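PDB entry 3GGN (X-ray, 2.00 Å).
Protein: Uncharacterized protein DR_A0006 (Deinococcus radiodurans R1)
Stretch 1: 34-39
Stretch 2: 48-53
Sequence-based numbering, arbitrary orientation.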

# COMPACT_ATOMS: atom_id res chain seq x y z
N THR B 34 8.57 -1.51 1.55
CA THR B 34 8.30 -0.73 2.75
C THR B 34 9.45 -0.46 3.71
O THR B 34 9.35 0.42 4.56
CB THR B 34 7.11 -1.33 3.52
OG1 THR B 34 7.40 -2.69 3.88
CG2 THR B 34 5.87 -1.31 2.64
N HIS B 35 10.56 -1.20 3.59
CA HIS B 35 11.69 -0.95 4.49
C HIS B 35 12.42 0.34 4.11
O HIS B 35 13.21 0.87 4.89
CB HIS B 35 12.67 -2.13 4.47
CG HIS B 35 13.15 -2.51 3.10
ND1 HIS B 35 12.30 -3.00 2.13
CD2 HIS B 35 14.38 -2.50 2.55
CE1 HIS B 35 13.00 -3.28 1.04
NE2 HIS B 35 14.26 -2.98 1.27
N LEU B 36 12.14 0.85 2.91
CA LEU B 36 12.78 2.07 2.43
C LEU B 36 11.96 3.29 2.82
O LEU B 36 10.74 3.25 2.82
CB LEU B 36 12.91 2.02 0.91
CG LEU B 36 13.78 0.92 0.31
CD1 LEU B 36 13.77 1.05 -1.21
CD2 LEU B 36 15.21 1.02 0.85
N ARG B 37 12.66 4.38 3.15
CA ARG B 37 11.99 5.61 3.53
C ARG B 37 11.85 6.50 2.30
O ARG B 37 10.77 7.04 2.03
CB ARG B 37 12.79 6.36 4.60
CG ARG B 37 12.16 7.69 5.01
CD ARG B 37 13.13 8.53 5.83
NE ARG B 37 12.57 9.84 6.17
CZ ARG B 37 11.60 10.03 7.06
NH1 ARG B 37 11.07 9.00 7.71
NH2 ARG B 37 11.15 11.26 7.29
N SER B 38 12.94 6.64 1.54
CA SER B 38 12.91 7.47 0.34
C SER B 38 13.97 7.09 -0.69
O SER B 38 15.03 6.55 -0.36
CB SER B 38 13.08 8.94 0.72
OG SER B 38 14.39 9.18 1.24
N VAL B 39 13.67 7.39 -1.95
CA VAL B 39 14.57 7.14 -3.06
C VAL B 39 14.51 8.40 -3.91
O VAL B 39 13.45 8.79 -4.38
CB VAL B 39 14.13 5.92 -3.91
CG1 VAL B 39 15.12 5.71 -5.06
CG2 VAL B 39 14.08 4.67 -3.04
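Stretch 2, residues 48-53: RWTVEA

Stretch 2 lies alongside stretch 1 as an antiparallel β-strand neighbour, joined to it by three backbone hydrogen bonds, an apolar cluster around Trp 49 and a salt bridge between Arg 37 and Glu 52. The backbone of residues 48–52 is extended, continuing a strand that begins earlier in the chain, and it runs against strand 36–39 with an angle of 159° between the N-to-C directions and a closest approach of the axes of 4.5 Å. The two stretches together bury 516 Å².

Register is clearest at the far end of stretch 1. Ser 38 and Thr 50 form a hydrogen-bonded pair, their CA atoms 5.2 Å apart: Thr 50 N donates to Ser 38 O at 3.0 Å, and Ser 38 N donates to Thr 50 O at 3.2 Å. The same carbonyl also takes a bond from the preceding amide, Arg 37 N to Thr 50 O at 2.8 Å, so two successive amides of stretch 1 converge on one acceptor. This accompanies a departure from regular strand geometry at Arg 37, whose phi/psi of -94/-47 turns the backbone out of the extended region. Beyond Ser 38, Val 39 pairs with Trp 49 without direct hydrogen bonds, their CA atoms 4.6 Å apart; here the strands approach through CA-H...O contacts, Val 39 CA to Arg 48 O at 3.4 Å and Trp 49 CA to Ser 38 O at 3.5 Å.

Val 39 and Trp 49 project on the same face of the sheet. Val 39 CG1 sits over the indole, 4.1 Å from the centroid of the Trp 49 five-membered ring and 17° off its normal, a CH-pi contact. The indole also reaches Leu 36, with Leu 36 CD1 3.4 Å from Trp 49 CZ3 and Leu 36 CD2 3.8 Å from Trp 49 CE3; Leu 36 CD2 in addition meets Val 51 CG1 at 3.7 Å.

The other face, carrying Ser 38 and Thr 50, is more polar. Water 2 bridges their side chains, 2.8 Å from Ser 38 OG and 2.6 Å from Thr 50 OG1, and donates to Arg 48 O at 2.8 Å. Toward the end of stretch 2, the Arg 37 side chain extends with its first three chi angles all t, bringing Arg 37 NH1 to 2.7 Å from Glu 52 OE2 in the salt bridge. Nearby, water 1 links the backbones where they do not bond directly, accepting from Glu 52 N at 2.8 Å and donating to His 35 O at 2.6 Å.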

# COMPACT_ATOMS: atom_id res chain seq x y z
N ARG B 48 19.77 8.57 -4.54
CA ARG B 48 20.08 8.59 -3.12
C ARG B 48 19.00 7.82 -2.38
O ARG B 48 17.82 8.14 -2.50
CB ARG B 48 20.11 10.03 -2.60
CG ARG B 48 20.42 10.15 -1.13
CD ARG B 48 21.53 11.17 -0.92
NE ARG B 48 22.71 10.80 -1.71
CZ ARG B 48 23.74 11.59 -1.94
NH1 ARG B 48 23.76 12.82 -1.44
NH2 ARG B 48 24.76 11.16 -2.68
N TRP B 49 19.41 6.81 -1.62
CA TRP B 49 18.48 5.99 -0.87
C TRP B 49 18.54 6.32 0.63
O TRP B 49 19.58 6.74 1.13
CB TRP B 49 18.80 4.51 -1.10
CG TRP B 49 18.60 4.06 -2.52
CD1 TRP B 49 19.07 4.66 -3.65
CD2 TRP B 49 17.88 2.90 -2.96
NE1 TRP B 49 18.68 3.96 -4.77
CE2 TRP B 49 17.95 2.87 -4.37
CE3 TRP B 49 17.18 1.89 -2.29
CZ2 TRP B 49 17.34 1.87 -5.13
CZ3 TRP B 49 16.58 0.88 -3.05
CH2 TRP B 49 16.66 0.88 -4.46
N THR B 50 17.43 6.12 1.33
CA THR B 50 17.34 6.41 2.76
C THR B 50 16.40 5.44 3.47
O THR B 50 15.34 5.09 2.94
CB THR B 50 16.81 7.84 2.99
OG1 THR B 50 17.59 8.76 2.22
CG2 THR B 50 16.90 8.21 4.47
N VAL B 51 16.79 5.01 4.66
CA VAL B 51 16.00 4.10 5.49
C VAL B 51 15.94 4.61 6.93
O VAL B 51 16.80 5.38 7.35
CB VAL B 51 16.59 2.68 5.52
CG1 VAL B 51 16.45 2.01 4.16
CG2 VAL B 51 18.05 2.74 5.96
N GLU B 52 14.93 4.18 7.67
CA GLU B 52 14.75 4.59 9.07
C GLU B 52 15.68 3.86 10.03
O GLU B 52 15.55 2.66 10.26
CB GLU B 52 13.30 4.37 9.49
CG GLU B 52 12.36 5.45 9.01
CD GLU B 52 12.63 6.79 9.67
OE1 GLU B 52 12.43 6.89 10.90
OE2 GLU B 52 13.07 7.72 8.97
N ALA B 53 16.63 4.60 10.60
CA ALA B 53 17.58 4.03 11.54
C ALA B 53 17.06 4.10 12.97
O ALA B 53 16.30 5.01 13.32
CB ALA B 53 18.92 4.75 11.44
O HOH W 1 12.73 2.81 6.61
O HOH W 2 16.80 9.35 -0.21